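PDB 2A6P: acid phosphatase from Mycobacterium tuberculosis, which removes phosphate from a broad range of phosphate monoesters, and can act in gluconeogenesis as a fructose-1,6-bisphosphatase. Local coordinates for residues 14-19 with 50-55; 172-177 with 194-199. All coordinates share one frame; numbering follows the deposited sequence.

Interaction 1 of 2, residues 14-19 with 50-55; sequences LLLRHG and QLLGEL. With SO4 (sulfate ion), chain C.
Leu14 and Leu16 on strand 13-17 meet Leu52 near the end of helix 39-53 and Leu55 just beyond it through methyl groups alone. The closest touch is Leu14 CD1 on Leu55 CD1, at 3.7 Å. These two side chains slide past each other in opposite directions. Leu14 CG lies anti to the carbonyl carbon (chi1 -35°), and its CD1 branch extends to the helix end. Leu52 reaches both strand residues with separate branches. Its CD2 lies 4.2 Å from Leu16 CD2, while its CD1 is 4.4 Å from Leu14 CD1. Ile181 of strand 180-187 also packs on Leu16 and Leu52, so the strand side is buried. Gln50, Gly53 and Glu54, by contrast, are exposed to solvent.

Beyond the leucines the strand runs into a polar site. Arg17, extended from CG to NE, brings NH2 within 2.7 Å of sulfate O1, although the place of NH2 is less sure. His18 NE2 makes a weak bond to sulfate O3 at 3.0 Å. The other ring nitrogen, His18 ND1, donates to Gly19 O at 2.6 Å, in the carbonyl plane and on a lone pair. This bond should fix the ring's rotation, with NE2 turned to the anion. His18 is the inferred phosphohistidine nucleophile. Arg17-His18-Gly19 at the strand end is the RHG motif of the histidine phosphatase superfamily.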
ATOM      1  N   LEU A  14      -5.067   4.355  11.109  1.00 16.17           N
ATOM      2  CA  LEU A  14      -3.659   4.031  10.916  1.00 17.02           C
ATOM      3  C   LEU A  14      -3.363   2.744  11.664  1.00 17.40           C
ATOM      4  O   LEU A  14      -3.979   2.463  12.691  1.00 17.97           O
ATOM      5  CB  LEU A  14      -2.733   5.130  11.454  1.00 17.06           C
ATOM      6  CG  LEU A  14      -3.012   6.641  11.416  1.00 19.28           C
ATOM      7  CD1 LEU A  14      -1.700   7.342  11.095  1.00 18.50           C
ATOM      8  CD2 LEU A  14      -4.063   7.009  10.402  1.00 21.27           C
ATOM      9  N   LEU A  15      -2.436   1.954  11.138  1.00 16.58           N
ATOM     10  CA  LEU A  15      -2.044   0.713  11.788  1.00 15.94           C
ATOM     11  C   LEU A  15      -0.536   0.712  11.929  1.00 15.83           C
ATOM     12  O   LEU A  15       0.175   1.072  10.997  1.00 17.62           O
ATOM     13  CB  LEU A  15      -2.477  -0.507  10.974  1.00 16.29           C
ATOM     14  CG  LEU A  15      -3.981  -0.634  10.745  1.00 18.20           C
ATOM     15  CD1 LEU A  15      -4.399   0.174   9.516  1.00 17.68           C
ATOM     16  CD2 LEU A  15      -4.314  -2.090  10.555  1.00 17.70           C
ATOM     17  N   LEU A  16      -0.052   0.314  13.099  1.00 14.07           N
ATOM     18  CA  LEU A  16       1.384   0.259  13.357  1.00 13.61           C
ATOM     19  C   LEU A  16       1.782  -1.132  13.839  1.00 13.56           C
ATOM     20  O   LEU A  16       1.240  -1.620  14.847  1.00 12.34           O
ATOM     21  CB  LEU A  16       1.772   1.283  14.432  1.00 12.56           C
ATOM     22  CG  LEU A  16       3.215   1.158  14.958  1.00 14.35           C
ATOM     23  CD1 LEU A  16       4.200   1.478  13.830  1.00 12.15           C
ATOM     24  CD2 LEU A  16       3.454   2.084  16.150  1.00 12.06           C
ATOM     25  N   ARG A  17       2.709  -1.776  13.130  1.00 11.78           N
ATOM     26  CA  ARG A  17       3.177  -3.095  13.553  1.00 13.46           C
ATOM     27  C   ARG A  17       4.266  -2.865  14.604  1.00 14.30           C
ATOM     28  O   ARG A  17       5.026  -1.904  14.510  1.00 16.48           O
ATOM     29  CB  ARG A  17       3.782  -3.892  12.381  1.00 12.84           C
ATOM     30  CG  ARG A  17       4.317  -5.270  12.822  1.00 13.23           C
ATOM     31  CD  ARG A  17       4.901  -6.072  11.672  1.00 13.47           C
ATOM     32  NE  ARG A  17       5.368  -7.395  12.104  1.00 15.53           N
ATOM     33  CZ  ARG A  17       6.123  -8.199  11.357  1.00 15.56           C
ATOM     34  NH1 ARG A  17       6.497  -7.822  10.143  1.00 15.24           N
ATOM     35  NH2 ARG A  17       6.530  -9.369  11.828  1.00 13.85           N
ATOM     36  N   HIS A  18       4.342  -3.738  15.601  1.00 14.20           N
ATOM     37  CA  HIS A  18       5.361  -3.602  16.630  1.00 12.76           C
ATOM     38  C   HIS A  18       6.767  -3.807  16.038  1.00 13.29           C
ATOM     39  O   HIS A  18       6.929  -4.316  14.923  1.00 11.66           O
ATOM     40  CB  HIS A  18       5.115  -4.620  17.741  1.00 10.51           C
ATOM     41  CG  HIS A  18       5.198  -6.041  17.287  1.00 10.26           C
ATOM     42  ND1 HIS A  18       6.390  -6.646  16.951  1.00 11.74           N
ATOM     43  CD2 HIS A  18       4.237  -6.978  17.114  1.00  7.53           C
ATOM     44  CE1 HIS A  18       6.158  -7.897  16.590  1.00 11.69           C
ATOM     45  NE2 HIS A  18       4.860  -8.124  16.682  1.00  9.85           N
ATOM     46  N   GLY A  19       7.780  -3.418  16.803  1.00 13.29           N
ATOM     47  CA  GLY A  19       9.149  -3.553  16.353  1.00 13.27           C
ATOM     48  C   GLY A  19       9.618  -4.991  16.297  1.00 15.95           C
ATOM     49  O   GLY A  19       8.884  -5.933  16.644  1.00 14.03           O
ATOM     50  N   GLN A  50       8.141   8.980  16.085  1.00 31.57           N
ATOM     51  CA  GLN A  50       8.731  10.200  15.557  1.00 33.62           C
ATOM     52  C   GLN A  50       7.989  10.499  14.264  1.00 33.59           C
ATOM     53  O   GLN A  50       7.596  11.638  13.992  1.00 33.88           O
ATOM     54  CB  GLN A  50      10.213   9.955  15.258  1.00 36.12           C
ATOM     55  CG  GLN A  50      11.125  11.157  15.468  1.00 40.39           C
ATOM     56  CD  GLN A  50      12.607  10.801  15.334  1.00 42.30           C
ATOM     57  OE1 GLN A  50      13.103  10.540  14.230  1.00 42.49           O
ATOM     58  NE2 GLN A  50      13.315  10.782  16.461  1.00 42.53           N
ATOM     59  N   LEU A  51       7.799   9.448  13.475  1.00 33.64           N
ATOM     60  CA  LEU A  51       7.105   9.530  12.196  1.00 33.19           C
ATOM     61  C   LEU A  51       5.608   9.840  12.362  1.00 32.78           C
ATOM     62  O   LEU A  51       5.035  10.591  11.568  1.00 31.80           O
ATOM     63  CB  LEU A  51       7.305   8.216  11.443  1.00 33.14           C
ATOM     64  CG  LEU A  51       6.641   8.046  10.080  1.00 33.86           C
ATOM     65  CD1 LEU A  51       6.890   9.263   9.213  1.00 33.32           C
ATOM     66  CD2 LEU A  51       7.197   6.780   9.431  1.00 34.22           C
ATOM     67  N   LEU A  52       4.986   9.261  13.389  1.00 32.23           N
ATOM     68  CA  LEU A  52       3.569   9.497  13.649  1.00 33.31           C
ATOM     69  C   LEU A  52       3.382  10.969  13.998  1.00 35.12           C
ATOM     70  O   LEU A  52       2.329  11.561  13.750  1.00 34.25           O
ATOM     71  CB  LEU A  52       3.083   8.631  14.819  1.00 32.30           C
ATOM     72  CG  LEU A  52       2.358   7.279  14.661  1.00 31.73           C
ATOM     73  CD1 LEU A  52       2.127   6.927  13.205  1.00 30.37           C
ATOM     74  CD2 LEU A  52       3.165   6.203  15.358  1.00 30.00           C
ATOM     75  N   GLY A  53       4.428  11.552  14.574  1.00 37.58           N
ATOM     76  CA  GLY A  53       4.388  12.944  14.972  1.00 39.49           C
ATOM     77  C   GLY A  53       4.125  13.907  13.838  1.00 40.81           C
ATOM     78  O   GLY A  53       3.434  14.902  14.026  1.00 42.47           O
ATOM     79  N   GLU A  54       4.661  13.628  12.658  1.00 40.98           N
ATOM     80  CA  GLU A  54       4.443  14.532  11.540  1.00 41.99           C
ATOM     81  C   GLU A  54       3.300  14.108  10.627  1.00 42.09           C
ATOM     82  O   GLU A  54       3.203  14.564   9.484  1.00 41.94           O
ATOM     83  CB  GLU A  54       5.737  14.706  10.741  1.00 43.39           C
ATOM     84  CG  GLU A  54       6.365  13.424  10.242  1.00 45.57           C
ATOM     85  CD  GLU A  54       7.780  13.643   9.739  1.00 47.14           C
ATOM     86  OE1 GLU A  54       8.626  14.091  10.542  1.00 47.54           O
ATOM     87  OE2 GLU A  54       8.048  13.369   8.546  1.00 47.70           O
ATOM     88  N   LEU A  55       2.431  13.239  11.130  1.00 42.23           N
ATOM     89  CA  LEU A  55       1.282  12.794  10.350  1.00 42.43           C
ATOM     90  C   LEU A  55       0.057  13.650  10.681  1.00 42.94           C
ATOM     91  O   LEU A  55      -1.018  13.464  10.106  1.00 42.87           O
ATOM     92  CB  LEU A  55       0.983  11.314  10.615  1.00 42.19           C
ATOM     93  CG  LEU A  55       1.943  10.335   9.936  1.00 43.12           C
ATOM     94  CD1 LEU A  55       1.528   8.912  10.253  1.00 44.43           C
ATOM     95  CD2 LEU A  55       1.921  10.554   8.430  1.00 44.42           C
TER
HETATM   96  S   SO4 C 204       6.595 -11.351  15.281  1.00 41.53           S
HETATM   97  O1  SO4 C 204       7.161 -10.359  14.312  1.00 43.69           O
HETATM   98  O2  SO4 C 204       7.526 -11.348  16.525  1.00 44.06           O
HETATM   99  O3  SO4 C 204       5.340 -10.888  15.732  1.00 44.41           O
HETATM  100  O4  SO4 C 204       6.811 -12.626  14.654  1.00 46.25           O

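Interaction 2 of 2, residues 172-177 with 194-199; sequences SRFAMP and AVLGLT
The backbone of 172-177 leaves a 3-10 turn as an irregular strip beside 194-199, which turns a corner at Gly197 with positive phi (64°). Ala194 and Val195 form a classic beta bulge opposite Ile183, in the strand that edges the sheet of this histidine phosphatase fold within the chain. Leu196 carries the contact. Its CG is anti to the backbone N (chi1 -174°). The end of the side chain comes nearer to 172-177 than its CB does, and both branches lie by Ala175 O. CD1 of Leu196 comes within 3.3 Å of Ala175 O. The other branch, Leu196 CD2, touches Phe174 CB at 4.1 Å and lies at the edge of the Phe174 ring, near its plane.

Ile160 of helix 153-163 also packs on Leu196, and Thr161 packs on Phe174. The second subunit comes in here too: Phe174 and Leu196 each meet their own counterparts in that subunit, and Arg173 NH1 bonds to its Arg191 O. The contact therefore belongs to the homodimer interface as well as to the chain's own core. The polar link between the two segments is indirect. One water donates to Ala175 O at 3.3 Å and accepts from Gly197 N at 2.9 Å.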
ATOM      1  N   SER A 172      -2.399 -11.829   1.660  1.00 14.91           N
ATOM      2  CA  SER A 172      -1.091 -12.240   1.157  1.00 14.21           C
ATOM      3  C   SER A 172      -0.501 -11.203   0.205  1.00 12.46           C
ATOM      4  O   SER A 172       0.699 -11.188  -0.039  1.00 12.80           O
ATOM      5  CB  SER A 172      -1.224 -13.575   0.413  1.00 16.39           C
ATOM      6  OG  SER A 172      -2.075 -13.449  -0.731  1.00 15.53           O
ATOM      7  N   ARG A 173      -1.361 -10.333  -0.321  1.00 14.00           N
ATOM      8  CA  ARG A 173      -0.962  -9.302  -1.280  1.00 14.13           C
ATOM      9  C   ARG A 173      -0.455  -7.989  -0.680  1.00 15.21           C
ATOM     10  O   ARG A 173      -0.115  -7.066  -1.426  1.00 17.82           O
ATOM     11  CB  ARG A 173      -2.136  -9.000  -2.207  1.00 13.19           C
ATOM     12  CG  ARG A 173      -2.752 -10.239  -2.837  1.00 15.81           C
ATOM     13  CD  ARG A 173      -1.732 -10.974  -3.706  1.00 17.35           C
ATOM     14  NE  ARG A 173      -2.328 -12.105  -4.420  1.00 20.49           N
ATOM     15  CZ  ARG A 173      -1.775 -12.690  -5.477  1.00 21.31           C
ATOM     16  NH1 ARG A 173      -0.610 -12.246  -5.940  1.00 23.47           N
ATOM     17  NH2 ARG A 173      -2.385 -13.705  -6.080  1.00 20.65           N
ATOM     18  N   PHE A 174      -0.394  -7.899   0.646  1.00 13.46           N
ATOM     19  CA  PHE A 174       0.057  -6.679   1.299  1.00 14.01           C
ATOM     20  C   PHE A 174       1.146  -6.928   2.332  1.00 15.00           C
ATOM     21  O   PHE A 174       0.958  -7.729   3.245  1.00 13.99           O
ATOM     22  CB  PHE A 174      -1.115  -5.983   1.996  1.00 14.82           C
ATOM     23  CG  PHE A 174      -2.330  -5.816   1.128  1.00 17.16           C
ATOM     24  CD1 PHE A 174      -3.453  -6.631   1.307  1.00 16.94           C
ATOM     25  CD2 PHE A 174      -2.348  -4.862   0.119  1.00 18.50           C
ATOM     26  CE1 PHE A 174      -4.581  -6.502   0.495  1.00 16.53           C
ATOM     27  CE2 PHE A 174      -3.473  -4.717  -0.709  1.00 21.28           C
ATOM     28  CZ  PHE A 174      -4.596  -5.544  -0.520  1.00 19.99           C
ATOM     29  N   ALA A 175       2.272  -6.235   2.198  1.00 12.29           N
ATOM     30  CA  ALA A 175       3.368  -6.391   3.154  1.00 13.70           C
ATOM     31  C   ALA A 175       3.064  -5.558   4.399  1.00 13.77           C
ATOM     32  O   ALA A 175       2.213  -4.663   4.367  1.00 14.54           O
ATOM     33  CB  ALA A 175       4.679  -5.936   2.538  1.00 13.79           C
ATOM     34  N   MET A 176       3.766  -5.857   5.487  1.00 13.54           N
ATOM     35  CA  MET A 176       3.600  -5.153   6.752  1.00 12.93           C
ATOM     36  C   MET A 176       4.823  -5.495   7.582  1.00 15.21           C
ATOM     37  O   MET A 176       4.755  -6.353   8.462  1.00 15.01           O
ATOM     38  CB  MET A 176       2.344  -5.637   7.486  1.00 11.20           C
ATOM     39  CG  MET A 176       1.869  -4.742   8.649  1.00 11.14           C
ATOM     40  SD  MET A 176       0.898  -3.250   8.146  1.00  8.17           S
ATOM     41  CE  MET A 176       1.230  -2.158   9.529  1.00  6.36           C
ATOM     42  N   PRO A 177       5.970  -4.847   7.297  1.00 16.55           N
ATOM     43  CA  PRO A 177       7.198  -5.127   8.060  1.00 17.26           C
ATOM     44  C   PRO A 177       7.156  -4.567   9.478  1.00 18.75           C
ATOM     45  O   PRO A 177       6.265  -3.781   9.818  1.00 18.85           O
ATOM     46  CB  PRO A 177       8.309  -4.509   7.193  1.00 16.77           C
ATOM     47  CG  PRO A 177       7.603  -3.387   6.466  1.00 18.48           C
ATOM     48  CD  PRO A 177       6.240  -3.979   6.132  1.00 16.35           C
ATOM     49  N   ALA A 194      -4.467   4.013   1.660  1.00 13.68           N
ATOM     50  CA  ALA A 194      -3.719   5.206   1.249  1.00 12.73           C
ATOM     51  C   ALA A 194      -2.192   5.067   1.335  1.00 13.79           C
ATOM     52  O   ALA A 194      -1.472   5.483   0.414  1.00 13.25           O
ATOM     53  CB  ALA A 194      -4.183   6.421   2.077  1.00 10.53           C
ATOM     54  N   VAL A 195      -1.706   4.499   2.441  1.00 13.74           N
ATOM     55  CA  VAL A 195      -0.277   4.313   2.649  1.00 12.68           C
ATOM     56  C   VAL A 195       0.024   2.893   3.154  1.00 14.17           C
ATOM     57  O   VAL A 195      -0.751   2.313   3.914  1.00 14.42           O
ATOM     58  CB  VAL A 195       0.271   5.348   3.677  1.00 14.88           C
ATOM     59  CG1 VAL A 195       1.781   5.183   3.841  1.00 14.98           C
ATOM     60  CG2 VAL A 195      -0.066   6.786   3.224  1.00 13.25           C
ATOM     61  N   LEU A 196       1.152   2.338   2.717  1.00 14.40           N
ATOM     62  CA  LEU A 196       1.576   1.003   3.125  1.00 15.76           C
ATOM     63  C   LEU A 196       3.098   0.928   3.185  1.00 16.99           C
ATOM     64  O   LEU A 196       3.798   1.571   2.401  1.00 17.68           O
ATOM     65  CB  LEU A 196       1.061  -0.065   2.148  1.00 14.68           C
ATOM     66  CG  LEU A 196       1.338  -1.523   2.565  1.00 14.90           C
ATOM     67  CD1 LEU A 196       0.572  -1.842   3.842  1.00 16.33           C
ATOM     68  CD2 LEU A 196       0.934  -2.493   1.460  1.00 13.24           C
ATOM     69  N   GLY A 197       3.606   0.152   4.129  1.00 18.32           N
ATOM     70  CA  GLY A 197       5.039  -0.006   4.245  1.00 21.10           C
ATOM     71  C   GLY A 197       5.800   1.256   4.603  1.00 23.77           C
ATOM     72  O   GLY A 197       6.992   1.383   4.272  1.00 22.22           O
ATOM     73  N   LEU A 198       5.128   2.191   5.271  1.00 24.70           N
ATOM     74  CA  LEU A 198       5.773   3.434   5.684  1.00 27.88           C
ATOM     75  C   LEU A 198       6.724   3.071   6.826  1.00 29.91           C
ATOM     76  O   LEU A 198       6.318   2.437   7.804  1.00 29.16           O
ATOM     77  CB  LEU A 198       4.734   4.438   6.195  1.00 28.53           C
ATOM     78  CG  LEU A 198       4.955   5.933   5.969  1.00 29.54           C
ATOM     79  CD1 LEU A 198       4.145   6.693   7.006  1.00 28.97           C
ATOM     80  CD2 LEU A 198       6.424   6.297   6.087  1.00 30.97           C
ATOM     81  N   THR A 199       7.979   3.483   6.700  1.00 33.05           N
ATOM     82  CA  THR A 199       9.007   3.187   7.692  1.00 36.93           C
ATOM     83  C   THR A 199       9.806   4.430   8.082  1.00 38.81           C
ATOM     84  O   THR A 199      10.220   5.217   7.221  1.00 38.95           O
ATOM     85  CB  THR A 199       9.985   2.103   7.143  1.00 38.10           C
ATOM     86  OG1 THR A 199       9.473   0.797   7.444  1.00 39.28           O
ATOM     87  CG2 THR A 199      11.371   2.263   7.730  1.00 38.99           C
TER
HETATM   88  O   HOH W   1       2.869  -1.899   5.975  1.00 24.23           O

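Interactions 1 and 2 have centres about 12 Å apart and reach the same sheet. They touch directly. Arg17 NH1 makes a probable hydrogen bond to Met176 O at 2.8 Å, and Arg17 CD packs on Pro177 O. Met176 O thus appears to steady the guanidinium whose NH2 faces the sulfate, consistent with a second-shell role. Thr21 and Thr30 also bond the sulfate, and the His152 ring meets that of His18. On the helix side, Leu51 CD2 packs on Leu198 CD2 at 3.5 Å, joining helix 39-53 to strand 190-199. Interaction 1 thus leads into the phosphate site, while interaction 2 faces the second subunit.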